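Local atomic coordinates of LAO/AO transport system kinase (Escherichia coli, PDB entry 2P67), a protein that is a MeaB-family member of the P-loop NTPase clan, built on a parallel beta sheet flanked by helices. Residues L30-H35 with S134-E139; L79-G84 with A116-I121. All coordinates share one frame; numbering follows the deposited sequence.

The two contacts sit 24 Å apart between centres, with nearest atoms about 9 Å apart, so they do not touch. Along the chain, interaction 2 is nested inside the loop that interaction 1 closes. Interaction 1 (30-35 with 134-139) joins the end of helix 21-32 to helix 133-146. Interaction 2 (79-84 with 116-121) joins the end of helix 69-82 to the turn entering strand 119-124, an outermost strand of the parallel sheet within this chain. That strand precedes helix 133-146, and its Arg122 forms a salt bridge with Glu32, linking interaction 1 to the edge strand, whereas interaction 2 packs directly on its entering turn. One is largely polar and borders the second subunit, the other apolar.

Interaction 1: residues L30-H35 with S134-E139; sequences LVESRH and SQRARE
At a helix-helix junction, the C-terminal end of helix 21-32 meets helix 133-146 through Val31 and Glu32 on one side and Arg136 and Glu139 on the other. The carbonyl oxygen of Val31 lies 3.4 Å above the plane of the Arg136 guanidinium, over its centre. Val31 O and Arg136 NH2 are 3.5 Å apart, but the angle is too poor for a hydrogen bond, so this is face contact. Arg136 reaches that place with CG anti to the backbone N (chi1 -173°) and two bends, chi2 49° and chi3 42°. A carbonyl in the last turn of a helix probably draws the cation electrostatically, as the helix C-terminus carries partial negative charge. At the edge of the guanidinium a water accepts from Arg136 NH1 (2.7 Å) and donates to Glu32 OE2 (3.2 Å), bridging the two charged groups, whose own charged atoms do not touch; Glu32 OE1 pairs with Arg122 of strand 119-124. In the guanidinium plane too, Glu139 OE1 makes a long salt bridge to Arg136 NE (3.7 Å), while NE itself is buried without a hydrogen-bond partner. The CG1 methyl of Val31 packs against Glu139 OE1 (3.7 Å). Gln135 NE2 donates to Glu139 OE2 (2.9 Å) from above the carboxylate plane, and Arg317 of the second subunit forms a salt bridge with Glu139 OE1.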
loop_
_atom_site.group_PDB
_atom_site.type_symbol
_atom_site.label_atom_id
_atom_site.label_comp_id
_atom_site.label_asym_id
_atom_site.label_seq_id
_atom_site.Cartn_x
_atom_site.Cartn_y
_atom_site.Cartn_z
ATOM N N LEU A 30 -4.179 0.237 -34.700
ATOM C CA LEU A 30 -3.863 -1.187 -34.805
ATOM C C LEU A 30 -3.753 -1.854 -33.444
ATOM O O LEU A 30 -4.294 -2.938 -33.232
ATOM C CB LEU A 30 -2.562 -1.381 -35.601
ATOM C CG LEU A 30 -2.061 -2.814 -35.798
ATOM C CD1 LEU A 30 -2.975 -3.586 -36.742
ATOM C CD2 LEU A 30 -0.630 -2.794 -36.322
ATOM N N VAL A 31 -3.022 -1.210 -32.532
ATOM C CA VAL A 31 -2.867 -1.674 -31.147
ATOM C C VAL A 31 -4.211 -1.709 -30.391
ATOM O O VAL A 31 -4.400 -2.519 -29.478
ATOM C CB VAL A 31 -1.788 -0.810 -30.407
ATOM C CG1 VAL A 31 -1.761 -1.086 -28.903
ATOM C CG2 VAL A 31 -0.430 -1.052 -31.035
ATOM N N GLU A 32 -5.147 -0.858 -30.789
ATOM C CA GLU A 32 -6.481 -0.823 -30.176
ATOM C C GLU A 32 -7.529 -1.765 -30.800
ATOM O O GLU A 32 -8.651 -1.900 -30.281
ATOM C CB GLU A 32 -7.008 0.603 -30.194
ATOM C CG GLU A 32 -6.223 1.559 -29.325
ATOM C CD GLU A 32 -6.822 2.943 -29.351
ATOM O OE1 GLU A 32 -7.190 3.395 -30.462
ATOM O OE2 GLU A 32 -6.936 3.568 -28.262
ATOM N N SER A 33 -7.186 -2.389 -31.923
ATOM C CA SER A 33 -8.097 -3.320 -32.581
ATOM C C SER A 33 -8.178 -4.655 -31.848
ATOM O O SER A 33 -7.175 -5.175 -31.380
ATOM C CB SER A 33 -7.665 -3.562 -34.021
ATOM O OG SER A 33 -8.557 -4.458 -34.666
ATOM N N ARG A 34 -9.390 -5.195 -31.759
ATOM C CA ARG A 34 -9.617 -6.512 -31.156
ATOM C C ARG A 34 -9.679 -7.640 -32.198
ATOM O O ARG A 34 -9.823 -8.813 -31.860
ATOM C CB ARG A 34 -10.882 -6.483 -30.290
ATOM C CG ARG A 34 -10.720 -5.621 -29.038
ATOM C CD ARG A 34 -11.896 -5.783 -28.093
ATOM N NE ARG A 34 -13.105 -5.178 -28.638
ATOM C CZ ARG A 34 -13.462 -3.909 -28.448
ATOM N NH1 ARG A 34 -12.706 -3.092 -27.720
ATOM N NH2 ARG A 34 -14.586 -3.459 -28.986
ATOM N N HIS A 35 -9.562 -7.276 -33.470
ATOM C CA HIS A 35 -9.447 -8.265 -34.535
ATOM C C HIS A 35 -8.197 -9.120 -34.308
ATOM O O HIS A 35 -7.085 -8.583 -34.216
ATOM C CB HIS A 35 -9.387 -7.569 -35.891
ATOM C CG HIS A 35 -9.480 -8.500 -37.060
ATOM N ND1 HIS A 35 -10.497 -9.423 -37.200
ATOM C CD2 HIS A 35 -8.699 -8.628 -38.159
ATOM C CE1 HIS A 35 -10.326 -10.089 -38.327
ATOM N NE2 HIS A 35 -9.247 -9.622 -38.932
ATOM N N SER A 134 -4.609 0.476 -18.361
ATOM C CA SER A 134 -3.247 0.626 -17.870
ATOM C C SER A 134 -2.227 0.020 -18.839
ATOM O O SER A 134 -1.260 0.682 -19.198
ATOM C CB SER A 134 -3.102 0.004 -16.485
ATOM O OG SER A 134 -2.041 0.628 -15.780
ATOM N N GLN A 135 -2.452 -1.224 -19.278
ATOM C CA GLN A 135 -1.588 -1.825 -20.304
ATOM C C GLN A 135 -1.653 -0.995 -21.594
ATOM O O GLN A 135 -0.636 -0.746 -22.226
ATOM C CB GLN A 135 -1.945 -3.303 -20.584
ATOM C CG GLN A 135 -1.158 -3.881 -21.751
ATOM C CD GLN A 135 -1.353 -5.375 -21.973
ATOM O OE1 GLN A 135 -1.607 -6.135 -21.033
ATOM N NE2 GLN A 135 -1.205 -5.808 -23.231
ATOM N N ARG A 136 -2.854 -0.556 -21.963
ATOM C CA ARG A 136 -3.048 0.235 -23.174
ATOM C C ARG A 136 -2.284 1.568 -23.155
ATOM O O ARG A 136 -1.605 1.909 -24.136
ATOM C CB ARG A 136 -4.554 0.464 -23.413
ATOM C CG ARG A 136 -4.906 1.130 -24.753
ATOM C CD ARG A 136 -4.231 0.478 -25.996
ATOM N NE ARG A 136 -4.221 -0.989 -25.974
ATOM C CZ ARG A 136 -5.287 -1.768 -26.184
ATOM N NH1 ARG A 136 -6.486 -1.233 -26.433
ATOM N NH2 ARG A 136 -5.156 -3.097 -26.130
ATOM N N ALA A 137 -2.383 2.301 -22.042
ATOM C CA ALA A 137 -1.647 3.554 -21.878
ATOM C C ALA A 137 -0.155 3.327 -22.065
ATOM O O ALA A 137 0.498 4.092 -22.776
ATOM C CB ALA A 137 -1.943 4.190 -20.496
ATOM N N ARG A 138 0.373 2.278 -21.422
ATOM C CA ARG A 138 1.788 1.949 -21.527
ATOM C C ARG A 138 2.220 1.663 -22.968
ATOM O O ARG A 138 3.273 2.145 -23.414
ATOM C CB ARG A 138 2.148 0.770 -20.627
ATOM C CG ARG A 138 2.179 1.096 -19.148
ATOM C CD ARG A 138 2.569 -0.120 -18.337
ATOM N NE ARG A 138 2.109 0.019 -16.961
ATOM C CZ ARG A 138 2.863 0.318 -15.906
ATOM N NH1 ARG A 138 4.179 0.507 -16.038
ATOM N NH2 ARG A 138 2.278 0.412 -14.701
ATOM N N GLU A 139 1.431 0.863 -23.683
ATOM C CA GLU A 139 1.763 0.548 -25.072
ATOM C C GLU A 139 1.739 1.805 -25.977
ATOM O O GLU A 139 2.628 2.004 -26.819
ATOM C CB GLU A 139 0.863 -0.582 -25.593
ATOM C CG GLU A 139 1.110 -1.878 -24.828
ATOM C CD GLU A 139 0.156 -2.989 -25.184
ATOM O OE1 GLU A 139 -0.945 -2.705 -25.726
ATOM O OE2 GLU A 139 0.531 -4.153 -24.912
HETATM O O HOH W 1 -7.710 1.206 -26.296
#

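Interaction 2: residues L79-G84 with A116-I121; sequences LLIREG and AEAAFI
Ile81 meets three alanine methyls, and every contact across these segments runs through its side chain. Its CD1 touches the CB of Ala116 at 3.5 Å and the CB of Ala119 at 3.9 Å. Because those two CB atoms lie 4.1 Å from each other, the isoleucine tip rests over the pair. Nearer the helix, Ile81 CG1 approaches Ala118 CB at 4.1 Å, and the CG2 branch comes to a similar distance from that methyl, which therefore lies alongside the fork of the side chain. The torsions account for this division of labour: CG1 stands anti to the carbonyl carbon (chi1 -72°) and chi2 of 155° extends CD1 toward the far methyls.

The alanines are brought together by a type I beta turn from Ala116 to Ala119, closed by Ala119 N donating to Ala116 O at 3.2 Å. It leads directly into strand 119-124, and backbone hydrogen bonds of Ala118 with Val87 and of Phe120 with Val89 fix it beside strand 87-92. On the other side, Ile81 belongs to the last turn of helix 69-82, which a Schellman motif ends: Gly84 has positive phi (80°), and its N donates to Ile81 O at 2.8 Å. Strand 57-63, helix 69-82 and strand 87-92 form a beta-alpha-beta unit, its first connection probably carrying the P-loop, so Ile81 lies at the helix end remote from that loop. Val87 and Leu113 also touch the Ile81 side chain.

No hydrogen bond links the segments, and 77 of the 134 Å² buried belongs to Ile81. Cohesion across this interface probably rests mainly on dispersion and the exclusion of water, while the backbone bonds within the turn and the helix end, and those to strand 87-92, hold the apolar groups in place.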
loop_
_atom_site.group_PDB
_atom_site.type_symbol
_atom_site.label_atom_id
_atom_site.label_comp_id
_atom_site.label_asym_id
_atom_site.label_seq_id
_atom_site.Cartn_x
_atom_site.Cartn_y
_atom_site.Cartn_z
ATOM N N LEU A 79 4.266 25.638 -23.791
ATOM C CA LEU A 79 5.616 25.994 -23.315
ATOM C C LEU A 79 6.686 25.040 -23.840
ATOM O O LEU A 79 7.747 25.474 -24.299
ATOM C CB LEU A 79 5.660 26.050 -21.779
ATOM C CG LEU A 79 6.977 26.401 -21.074
ATOM C CD1 LEU A 79 6.655 26.946 -19.716
ATOM C CD2 LEU A 79 7.917 25.237 -20.940
ATOM N N LEU A 80 6.418 23.737 -23.766
ATOM C CA LEU A 80 7.375 22.723 -24.215
ATOM C C LEU A 80 7.640 22.864 -25.709
ATOM O O LEU A 80 8.780 22.742 -26.148
ATOM C CB LEU A 80 6.872 21.307 -23.906
ATOM C CG LEU A 80 6.742 20.969 -22.417
ATOM C CD1 LEU A 80 6.010 19.620 -22.173
ATOM C CD2 LEU A 80 8.102 20.958 -21.788
ATOM N N ILE A 81 6.586 23.148 -26.465
ATOM C CA ILE A 81 6.714 23.309 -27.916
ATOM C C ILE A 81 7.544 24.551 -28.249
ATOM O O ILE A 81 8.429 24.496 -29.111
ATOM C CB ILE A 81 5.346 23.317 -28.616
ATOM C CG1 ILE A 81 4.755 21.900 -28.603
ATOM C CG2 ILE A 81 5.462 23.825 -30.069
ATOM C CD1 ILE A 81 3.276 21.874 -28.697
ATOM N N ARG A 82 7.286 25.645 -27.543
ATOM C CA ARG A 82 8.135 26.837 -27.651
ATOM C C ARG A 82 9.600 26.547 -27.366
ATOM O O ARG A 82 10.471 27.162 -27.973
ATOM C CB ARG A 82 7.633 27.958 -26.747
ATOM C CG ARG A 82 6.564 28.811 -27.390
ATOM C CD ARG A 82 6.155 29.949 -26.482
ATOM N NE ARG A 82 4.867 29.660 -25.858
ATOM C CZ ARG A 82 4.652 29.529 -24.556
ATOM N NH1 ARG A 82 3.434 29.262 -24.134
ATOM N NH2 ARG A 82 5.624 29.694 -23.678
ATOM N N GLU A 83 9.881 25.608 -26.458
ATOM C CA GLU A 83 11.257 25.185 -26.167
ATOM C C GLU A 83 11.837 24.328 -27.295
ATOM O O GLU A 83 12.970 23.857 -27.199
ATOM C CB GLU A 83 11.335 24.391 -24.852
ATOM C CG GLU A 83 11.025 25.186 -23.570
ATOM C CD GLU A 83 12.128 26.162 -23.175
ATOM O OE1 GLU A 83 13.325 25.790 -23.215
ATOM O OE2 GLU A 83 11.789 27.308 -22.810
ATOM N N GLY A 84 11.043 24.102 -28.338
ATOM C CA GLY A 84 11.441 23.264 -29.471
ATOM C C GLY A 84 11.305 21.763 -29.227
ATOM O O GLY A 84 11.984 20.967 -29.883
ATOM N N ALA A 116 -1.081 22.453 -32.595
ATOM C CA ALA A 116 0.369 22.427 -32.725
ATOM C C ALA A 116 0.812 21.179 -33.469
ATOM O O ALA A 116 0.430 20.072 -33.107
ATOM C CB ALA A 116 1.026 22.503 -31.356
ATOM N N GLU A 117 1.617 21.351 -34.516
ATOM C CA GLU A 117 2.096 20.191 -35.293
ATOM C C GLU A 117 3.139 19.362 -34.530
ATOM O O GLU A 117 3.334 18.175 -34.818
ATOM C CB GLU A 117 2.649 20.638 -36.660
ATOM C CG GLU A 117 1.580 21.224 -37.596
ATOM C CD GLU A 117 2.148 21.737 -38.918
ATOM O OE1 GLU A 117 3.394 21.862 -39.045
ATOM O OE2 GLU A 117 1.338 22.019 -39.834
ATOM N N ALA A 118 3.790 19.995 -33.551
ATOM C CA ALA A 118 4.776 19.323 -32.705
ATOM C C ALA A 118 4.125 18.632 -31.502
ATOM O O ALA A 118 4.825 18.113 -30.628
ATOM C CB ALA A 118 5.871 20.315 -32.253
ATOM N N ALA A 119 2.790 18.629 -31.463
ATOM C CA ALA A 119 2.053 17.864 -30.451
ATOM C C ALA A 119 1.252 16.684 -31.051
ATOM O O ALA A 119 1.082 16.569 -32.285
ATOM C CB ALA A 119 1.166 18.780 -29.623
ATOM N N PHE A 120 0.783 15.794 -30.179
ATOM C CA PHE A 120 0.016 14.627 -30.598
ATOM C C PHE A 120 -0.833 14.242 -29.386
ATOM O O PHE A 120 -0.283 13.938 -28.329
ATOM C CB PHE A 120 0.976 13.480 -30.978
ATOM C CG PHE A 120 0.304 12.307 -31.656
ATOM C CD1 PHE A 120 0.286 12.209 -33.055
ATOM C CD2 PHE A 120 -0.294 11.293 -30.902
ATOM C CE1 PHE A 120 -0.338 11.125 -33.702
ATOM C CE2 PHE A 120 -0.912 10.202 -31.531
ATOM C CZ PHE A 120 -0.938 10.124 -32.953
ATOM N N ILE A 121 -2.154 14.244 -29.544
ATOM C CA ILE A 121 -3.071 13.932 -28.441
ATOM C C ILE A 121 -3.915 12.681 -28.745
ATOM O O ILE A 121 -4.559 12.620 -29.796
ATOM C CB ILE A 121 -4.017 15.144 -28.133
ATOM C CG1 ILE A 121 -3.218 16.428 -27.905
ATOM C CG2 ILE A 121 -4.923 14.827 -26.934
ATOM C CD1 ILE A 121 -3.998 17.707 -28.217
#